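Local structure of putative oxalate decarboxylase (Thermotoga maritima, 1O4T) at residues A[37-47]-A[58-69]; A[84-94]-A[108-119]. The protein binds oxalate and manganese as a cupin homodimer and is a putative oxalate decarboxylase. All coordinates share one frame; numbering follows the deposited sequence.

Interaction 1: A[37-47]-A[58-69]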
# COMPACT_ATOMS: atom_id res chain seq x y z
N GLY A 37 -0.65 -17.55 -14.83
CA GLY A 37 -0.36 -16.40 -15.70
C GLY A 37 0.83 -16.63 -16.62
O GLY A 37 1.36 -17.73 -16.69
N LYS A 38 1.27 -15.59 -17.32
CA LYS A 38 2.35 -15.69 -18.31
C LYS A 38 3.70 -15.28 -17.73
O LYS A 38 3.78 -14.38 -16.89
CB LYS A 38 2.06 -14.81 -19.54
CG LYS A 38 0.62 -14.95 -20.07
CD LYS A 38 0.42 -14.29 -21.42
CE LYS A 38 0.25 -12.79 -21.33
NZ LYS A 38 0.10 -12.15 -22.71
N GLY A 39 4.76 -15.96 -18.17
CA GLY A 39 6.12 -15.63 -17.77
C GLY A 39 6.39 -15.72 -16.28
O GLY A 39 5.72 -16.44 -15.58
N GLU A 40 7.41 -14.99 -15.83
CA GLU A 40 7.92 -15.06 -14.47
C GLU A 40 7.64 -13.73 -13.80
O GLU A 40 7.83 -12.68 -14.39
CB GLU A 40 9.43 -15.26 -14.44
CG GLU A 40 9.95 -16.61 -14.90
CD GLU A 40 11.48 -16.69 -14.85
OE1 GLU A 40 12.11 -15.67 -14.48
OE2 GLU A 40 12.05 -17.76 -15.18
N VAL A 41 7.27 -13.81 -12.53
CA VAL A 41 6.88 -12.71 -11.69
C VAL A 41 7.74 -12.74 -10.39
O VAL A 41 8.37 -13.76 -10.10
CB VAL A 41 5.37 -12.91 -11.48
CG1 VAL A 41 4.93 -12.83 -10.06
CG2 VAL A 41 4.60 -12.02 -12.45
N GLU A 42 7.88 -11.62 -9.70
CA GLU A 42 8.63 -11.57 -8.42
C GLU A 42 7.74 -11.06 -7.33
O GLU A 42 7.02 -10.08 -7.52
CB GLU A 42 9.83 -10.65 -8.47
CG GLU A 42 10.96 -11.17 -9.35
CD GLU A 42 12.30 -10.63 -8.91
OE1 GLU A 42 12.41 -9.39 -8.67
OE2 GLU A 42 13.23 -11.44 -8.78
N MET A 43 7.77 -11.75 -6.20
CA MET A 43 6.98 -11.38 -5.03
C MET A 43 7.89 -11.18 -3.82
O MET A 43 8.58 -12.10 -3.42
CB MET A 43 5.94 -12.44 -4.73
CG MET A 43 5.02 -12.05 -3.57
SD MET A 43 4.00 -13.42 -3.01
CE MET A 43 2.89 -13.41 -4.25
N ALA A 44 7.88 -9.96 -3.28
CA ALA A 44 8.60 -9.61 -2.05
C ALA A 44 7.60 -9.50 -0.91
O ALA A 44 6.78 -8.57 -0.89
CB ALA A 44 9.36 -8.29 -2.24
N HIS A 45 7.67 -10.41 0.06
CA HIS A 45 6.78 -10.37 1.21
C HIS A 45 7.33 -9.35 2.20
O HIS A 45 8.47 -9.43 2.63
CB HIS A 45 6.65 -11.72 1.89
CG HIS A 45 6.32 -12.84 0.97
ND1 HIS A 45 5.07 -13.43 0.93
CD2 HIS A 45 7.08 -13.49 0.05
CE1 HIS A 45 5.08 -14.40 0.03
NE2 HIS A 45 6.28 -14.45 -0.53
N LEU A 46 6.52 -8.37 2.56
CA LEU A 46 6.99 -7.23 3.35
C LEU A 46 6.64 -7.36 4.84
O LEU A 46 7.45 -7.00 5.70
CB LEU A 46 6.44 -5.94 2.76
CG LEU A 46 6.79 -5.80 1.30
CD1 LEU A 46 6.24 -4.47 0.83
CD2 LEU A 46 8.26 -5.92 1.03
N LEU A 47 5.46 -7.91 5.12
CA LEU A 47 5.04 -8.24 6.49
C LEU A 47 4.34 -9.56 6.52
O LEU A 47 3.56 -9.88 5.64
CB LEU A 47 4.05 -7.21 6.99
CG LEU A 47 4.56 -5.79 7.13
CD1 LEU A 47 3.35 -4.83 7.27
CD2 LEU A 47 5.55 -5.60 8.26
N LEU A 58 -1.52 -11.36 3.33
CA LEU A 58 -0.50 -10.94 2.37
C LEU A 58 -0.29 -9.43 2.38
O LEU A 58 -1.25 -8.68 2.32
CB LEU A 58 -0.92 -11.32 0.94
CG LEU A 58 0.14 -11.06 -0.15
CD1 LEU A 58 1.31 -12.03 0.02
CD2 LEU A 58 -0.47 -11.20 -1.51
N PHE A 59 0.98 -9.01 2.42
CA PHE A 59 1.35 -7.62 2.22
C PHE A 59 2.67 -7.67 1.44
O PHE A 59 3.73 -7.87 2.03
CB PHE A 59 1.47 -6.86 3.55
CG PHE A 59 1.59 -5.38 3.38
CD1 PHE A 59 2.80 -4.81 3.02
CD2 PHE A 59 0.49 -4.55 3.50
CE1 PHE A 59 2.94 -3.44 2.82
CE2 PHE A 59 0.61 -3.17 3.26
CZ PHE A 59 1.86 -2.61 2.91
N ALA A 60 2.59 -7.55 0.11
CA ALA A 60 3.70 -7.86 -0.75
C ALA A 60 3.84 -6.86 -1.86
O ALA A 60 2.87 -6.23 -2.26
CB ALA A 60 3.52 -9.21 -1.37
N ARG A 61 5.07 -6.74 -2.34
CA ARG A 61 5.37 -5.94 -3.52
C ARG A 61 5.61 -6.89 -4.70
O ARG A 61 6.47 -7.82 -4.59
CB ARG A 61 6.60 -5.08 -3.28
CG ARG A 61 6.82 -4.03 -4.33
CD ARG A 61 8.11 -3.23 -4.19
NE ARG A 61 8.23 -2.31 -5.33
CZ ARG A 61 9.05 -1.25 -5.38
NH1 ARG A 61 9.85 -0.95 -4.36
NH2 ARG A 61 9.06 -0.48 -6.46
N MET A 62 4.86 -6.71 -5.78
CA MET A 62 4.95 -7.60 -6.94
C MET A 62 5.64 -6.83 -8.04
O MET A 62 5.42 -5.65 -8.13
CB MET A 62 3.57 -7.93 -7.44
CG MET A 62 2.64 -8.56 -6.40
SD MET A 62 3.23 -10.11 -5.97
CE MET A 62 3.33 -10.87 -7.63
N LYS A 63 6.46 -7.53 -8.83
CA LYS A 63 7.08 -7.00 -10.02
C LYS A 63 6.76 -7.93 -11.17
O LYS A 63 7.11 -9.12 -11.13
CB LYS A 63 8.58 -6.95 -9.83
CG LYS A 63 9.33 -6.32 -10.99
CD LYS A 63 10.79 -6.06 -10.59
CE LYS A 63 11.71 -7.08 -11.15
NZ LYS A 63 13.16 -6.79 -10.74
N LEU A 64 6.07 -7.39 -12.18
CA LEU A 64 5.74 -8.08 -13.43
C LEU A 64 6.60 -7.53 -14.58
O LEU A 64 6.38 -6.40 -15.06
CB LEU A 64 4.26 -7.90 -13.76
CG LEU A 64 3.33 -8.95 -13.17
CD1 LEU A 64 3.48 -9.08 -11.63
CD2 LEU A 64 1.86 -8.69 -13.56
N PRO A 65 7.56 -8.31 -15.04
CA PRO A 65 8.30 -7.95 -16.23
C PRO A 65 7.38 -7.76 -17.44
O PRO A 65 6.26 -8.28 -17.45
CB PRO A 65 9.22 -9.16 -16.46
CG PRO A 65 9.29 -9.83 -15.15
CD PRO A 65 8.01 -9.60 -14.48
N PRO A 66 7.83 -7.02 -18.44
CA PRO A 66 7.08 -6.88 -19.67
C PRO A 66 6.63 -8.21 -20.23
O PRO A 66 7.46 -9.12 -20.39
CB PRO A 66 8.08 -6.19 -20.59
CG PRO A 66 8.89 -5.37 -19.65
CD PRO A 66 9.05 -6.21 -18.45
N GLY A 67 5.34 -8.34 -20.49
CA GLY A 67 4.77 -9.57 -21.05
C GLY A 67 4.17 -10.54 -20.03
O GLY A 67 3.51 -11.51 -20.41
N SER A 68 4.42 -10.30 -18.74
CA SER A 68 4.04 -11.26 -17.73
C SER A 68 2.67 -10.91 -17.14
O SER A 68 2.17 -9.78 -17.31
CB SER A 68 5.11 -11.36 -16.64
OG SER A 68 5.15 -10.15 -15.89
N SER A 69 2.08 -11.87 -16.44
CA SER A 69 0.78 -11.68 -15.80
C SER A 69 0.65 -12.54 -14.57
O SER A 69 1.33 -13.56 -14.44
CB SER A 69 -0.36 -12.02 -16.76
OG SER A 69 -0.50 -13.42 -17.01
O HOH W 1 2.94 -12.05 -22.98
O HOH W 2 3.46 -15.42 -13.89
O HOH W 3 3.10 -10.73 2.85
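Met43 and Met62 lie alongside each other, brought there by different torsions: Met43 carries CG opposite its backbone N (chi1 -176°), whereas Met62 keeps CG beside its own N and bends again at chi2 and chi3. Met62 SD comes to 3.6 Å from Met43 CG, while Met62 CE turns onto Val41 CG1 at 3.5 Å. They form a non-hydrogen-bonded pair of the antiparallel hairpin made by strands 40-45 and 56-64. In the hydrogen-bonded pair beyond it, Ala44 N meets Arg61 O almost straight (176°). Val41 CG2 presses tightly on Leu64 CD1 (3.3 Å). On the other face, Glu42 and Lys63 run together, and a bend at chi3 of Lys63 brings NZ within 3.4 Å of Glu42 OE1, a salt bridge whose hydrogen bond is weak. At the start of strand 69-74, Ser69 OG accepts a hydrogen bond from Lys38 N (2.8 Å). Ser68 closes a type II turn: OG donates in plane to a lone pair of Pro65 O (2.7 Å), which also takes Ser68 N. An alanine here removes the OG bond, and the turn, left with the Ser68 N bond to Pro65 O, would probably be less firmly fixed. The chemistry separates the two faces: the Met43-Ala60-Met62 patch is apolar and continues to Leu58, which touches the bound oxalate, whereas the Glu42-Lys63 side holds a partly exposed charge pair.

Interaction 2: A[84-94]-A[108-119]. With MN (manganese (II) ion), chain C.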
# COMPACT_ATOMS: atom_id res chain seq x y z
N ILE A 84 -0.96 0.36 -7.56
CA ILE A 84 0.01 0.33 -8.65
C ILE A 84 1.10 1.36 -8.39
O ILE A 84 0.82 2.57 -8.28
CB ILE A 84 -0.68 0.62 -10.01
CG1 ILE A 84 -1.93 -0.24 -10.22
CG2 ILE A 84 0.32 0.44 -11.19
CD1 ILE A 84 -1.70 -1.75 -10.02
N LEU A 85 2.34 0.88 -8.33
CA LEU A 85 3.50 1.71 -8.00
C LEU A 85 4.29 2.23 -9.21
O LEU A 85 4.78 3.36 -9.16
CB LEU A 85 4.49 0.93 -7.11
CG LEU A 85 4.07 0.37 -5.77
CD1 LEU A 85 5.14 -0.58 -5.29
CD2 LEU A 85 3.89 1.47 -4.81
N LEU A 86 4.42 1.42 -10.26
CA LEU A 86 5.21 1.75 -11.43
C LEU A 86 4.63 1.04 -12.61
O LEU A 86 4.21 -0.07 -12.46
CB LEU A 86 6.68 1.25 -11.31
CG LEU A 86 7.64 1.90 -10.31
CD1 LEU A 86 8.78 0.94 -9.96
CD2 LEU A 86 8.17 3.19 -10.83
N GLY A 87 4.73 1.64 -13.79
CA GLY A 87 4.41 1.02 -15.06
C GLY A 87 2.94 1.07 -15.42
O GLY A 87 2.14 1.81 -14.83
N GLU A 88 2.57 0.21 -16.36
CA GLU A 88 1.25 0.17 -16.94
C GLU A 88 0.80 -1.27 -17.17
O GLU A 88 1.60 -2.18 -17.30
CB GLU A 88 1.29 0.87 -18.31
CG GLU A 88 1.13 2.36 -18.24
CD GLU A 88 1.41 3.03 -19.59
OE1 GLU A 88 1.50 4.29 -19.60
OE2 GLU A 88 1.56 2.30 -20.60
N GLY A 89 -0.50 -1.47 -17.26
CA GLY A 89 -1.03 -2.78 -17.54
C GLY A 89 -2.54 -2.82 -17.57
O GLY A 89 -3.20 -1.80 -17.72
N VAL A 90 -3.09 -4.03 -17.47
CA VAL A 90 -4.52 -4.24 -17.54
C VAL A 90 -4.94 -5.12 -16.36
O VAL A 90 -4.38 -6.20 -16.14
CB VAL A 90 -4.93 -4.89 -18.85
CG1 VAL A 90 -6.40 -5.03 -18.88
CG2 VAL A 90 -4.47 -4.08 -20.03
N PHE A 91 -5.88 -4.61 -15.57
CA PHE A 91 -6.49 -5.29 -14.46
C PHE A 91 -7.82 -5.88 -14.89
O PHE A 91 -8.65 -5.20 -15.51
CB PHE A 91 -6.73 -4.26 -13.36
CG PHE A 91 -7.39 -4.80 -12.15
CD1 PHE A 91 -6.76 -5.75 -11.36
CD2 PHE A 91 -8.62 -4.34 -11.75
CE1 PHE A 91 -7.34 -6.26 -10.21
CE2 PHE A 91 -9.22 -4.86 -10.56
CZ PHE A 91 -8.57 -5.82 -9.82
N HIS A 92 -8.00 -7.17 -14.64
CA HIS A 92 -9.25 -7.83 -14.93
C HIS A 92 -9.98 -8.06 -13.62
O HIS A 92 -9.43 -8.68 -12.72
CB HIS A 92 -9.01 -9.19 -15.62
CG HIS A 92 -10.27 -9.90 -16.01
ND1 HIS A 92 -10.81 -9.81 -17.28
CD2 HIS A 92 -11.10 -10.72 -15.31
CE1 HIS A 92 -11.92 -10.53 -17.35
NE2 HIS A 92 -12.11 -11.10 -16.17
N ASP A 93 -11.22 -7.60 -13.53
CA ASP A 93 -12.07 -7.94 -12.39
C ASP A 93 -13.56 -7.80 -12.77
O ASP A 93 -13.93 -6.98 -13.63
CB ASP A 93 -11.62 -7.10 -11.19
CG ASP A 93 -12.52 -7.23 -9.95
OD1 ASP A 93 -12.10 -7.84 -8.94
OD2 ASP A 93 -13.64 -6.69 -9.88
N ASN A 94 -14.39 -8.66 -12.18
CA ASN A 94 -15.82 -8.76 -12.51
C ASN A 94 -16.08 -8.83 -14.02
O ASN A 94 -17.00 -8.20 -14.55
CB ASN A 94 -16.58 -7.59 -11.87
CG ASN A 94 -18.06 -7.79 -11.89
OD1 ASN A 94 -18.57 -8.81 -11.47
ND2 ASN A 94 -18.77 -6.81 -12.40
N THR A 108 -10.49 -5.96 -5.26
CA THR A 108 -11.20 -7.21 -5.57
C THR A 108 -11.88 -7.74 -4.33
O THR A 108 -11.25 -7.99 -3.32
CB THR A 108 -10.24 -8.25 -6.12
OG1 THR A 108 -9.71 -7.81 -7.35
CG2 THR A 108 -10.97 -9.51 -6.50
N ASP A 109 -13.19 -7.91 -4.42
CA ASP A 109 -13.99 -8.22 -3.26
C ASP A 109 -14.12 -9.73 -3.11
O ASP A 109 -13.79 -10.49 -4.03
CB ASP A 109 -15.38 -7.58 -3.40
CG ASP A 109 -15.97 -7.15 -2.06
OD1 ASP A 109 -15.54 -7.64 -0.99
OD2 ASP A 109 -16.87 -6.30 -2.01
N SER A 110 -14.66 -10.15 -1.96
CA SER A 110 -14.85 -11.58 -1.69
C SER A 110 -15.78 -12.13 -2.77
O SER A 110 -16.78 -11.52 -3.09
CB SER A 110 -15.45 -11.74 -0.27
OG SER A 110 -15.62 -13.12 0.13
N GLY A 111 -15.44 -13.29 -3.32
CA GLY A 111 -16.28 -13.93 -4.31
C GLY A 111 -15.93 -13.58 -5.73
O GLY A 111 -16.37 -14.27 -6.64
N GLU A 112 -15.15 -12.51 -5.94
CA GLU A 112 -14.69 -12.13 -7.27
C GLU A 112 -13.36 -12.79 -7.65
O GLU A 112 -12.57 -13.14 -6.80
CB GLU A 112 -14.51 -10.63 -7.38
CG GLU A 112 -15.71 -9.82 -6.96
CD GLU A 112 -15.58 -8.34 -7.29
OE1 GLU A 112 -14.48 -7.72 -7.11
OE2 GLU A 112 -16.60 -7.79 -7.73
N SER A 113 -13.12 -12.89 -8.94
CA SER A 113 -11.86 -13.39 -9.47
C SER A 113 -11.18 -12.26 -10.20
O SER A 113 -11.87 -11.40 -10.78
CB SER A 113 -12.11 -14.53 -10.45
OG SER A 113 -12.80 -15.60 -9.84
N HIS A 114 -9.84 -12.25 -10.17
CA HIS A 114 -9.07 -11.23 -10.87
C HIS A 114 -7.76 -11.75 -11.46
O HIS A 114 -7.34 -12.89 -11.18
CB HIS A 114 -8.79 -9.98 -9.96
CG HIS A 114 -7.84 -10.22 -8.82
ND1 HIS A 114 -7.51 -9.23 -7.92
CD2 HIS A 114 -7.23 -11.35 -8.37
CE1 HIS A 114 -6.71 -9.72 -6.99
NE2 HIS A 114 -6.52 -11.00 -7.23
N SER A 115 -7.14 -10.88 -12.28
CA SER A 115 -5.85 -11.13 -12.91
C SER A 115 -5.25 -9.78 -13.21
O SER A 115 -5.96 -8.77 -13.15
CB SER A 115 -5.98 -11.92 -14.21
OG SER A 115 -6.73 -11.23 -15.17
N ILE A 116 -3.97 -9.75 -13.54
CA ILE A 116 -3.34 -8.50 -13.94
C ILE A 116 -2.20 -8.79 -14.88
O ILE A 116 -1.42 -9.73 -14.64
CB ILE A 116 -2.88 -7.69 -12.67
CG1 ILE A 116 -2.26 -6.34 -13.04
CG2 ILE A 116 -1.91 -8.48 -11.81
CD1 ILE A 116 -2.23 -5.31 -11.86
N GLU A 117 -2.13 -8.02 -15.96
CA GLU A 117 -1.10 -8.22 -16.98
C GLU A 117 -0.30 -6.95 -17.26
O GLU A 117 -0.87 -5.84 -17.39
CB GLU A 117 -1.74 -8.71 -18.28
CG GLU A 117 -0.71 -9.17 -19.29
CD GLU A 117 -1.30 -9.81 -20.54
OE1 GLU A 117 -2.44 -10.32 -20.48
OE2 GLU A 117 -0.59 -9.82 -21.57
N ASN A 118 1.01 -7.12 -17.40
CA ASN A 118 1.88 -6.03 -17.86
C ASN A 118 1.88 -5.92 -19.39
O ASN A 118 2.55 -6.67 -20.09
CB ASN A 118 3.30 -6.19 -17.33
CG ASN A 118 4.20 -5.03 -17.71
OD1 ASN A 118 3.75 -4.12 -18.40
ND2 ASN A 118 5.47 -5.06 -17.26
N THR A 119 1.17 -4.93 -19.91
CA THR A 119 1.08 -4.71 -21.34
C THR A 119 2.07 -3.62 -21.81
O THR A 119 2.00 -3.17 -22.93
CB THR A 119 -0.37 -4.34 -21.71
OG1 THR A 119 -0.81 -3.24 -20.92
CG2 THR A 119 -1.35 -5.42 -21.29
MN MN C . -5.35 -12.20 -5.87
O HOH W 4 4.51 -1.41 -17.71
O HOH W 5 -5.39 -9.29 -16.89
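Asp93, at the end of strand 88-93, meets Thr108, the last residue of strand 104-108, near the metal site of the cupin fold, the double-stranded beta-helix; strand 88-93 pairs antiparallel with 113-117. Thr108 OG1 donates to Asp93 OD1 at 2.9 Å, arriving on the anti side and 33° out of the carboxylate plane. The same hydroxyl oxygen takes a weak, bent bond from His114 ND1 (2.7 Å), which makes Thr108 a second-shell link between Asp93 and a metal ligand. Glu112 lies roughly perpendicular to Asp93, its OE1 3.0 Å from Asp93 OD1 with the carboxylate planes 65° apart. Such crowding of acidic oxygens would probably favour a proton on one of the two; Asp109 N gives Glu112 OE1 a further hydrogen bond, from above its carboxylate plane.

Phe91 extends from the strand with CG opposite its backbone N, and its ring edge reaches Thr108 OG1 (CZ, 3.4 Å) as well as His114 ND1. The Phe91 and His114 rings meet rim to rim, neither lying over the other. Ile116, on the Phe91 face, meets Ile84 from strand 78-86 of the other sheet tip to tip, CD1 to CD1 at 4.0 Å. On the opposite face, His92 CB lies against Ser115 OG (3.1 Å), while His92 ND1 is hydrogen-bonded to Asp97 OD1. His114 has CG tucked between backbone N and carbonyl carbon (chi1 69°); its ring, stacked with that of Tyr82, sends NE2 to the manganese at 2.2 Å.

Interactions 1 and 2 lie in series along the chain, their centres 12 Å apart, and meet where 37-47 and 58-69 run up against the 108-119 segment. Lys38 NZ forms a salt bridge with Glu117 OE2 at 2.7 Å, and Asn118 ND2 probably donates a hydrogen bond to Leu64 O, also at 2.7 Å. Ser69 CB packs on Ile116 O, where strand 69-74 borders strand 113-117. Both contacts reach the oxalate: His114, from interaction 2, belongs to its pocket, and Leu58, from interaction 1, touches it, their side chains coming within about 3 and 4 Å of the ligand. His73, His75 and Glu80 join His114 on the manganese. Both contacts also touch the second subunit.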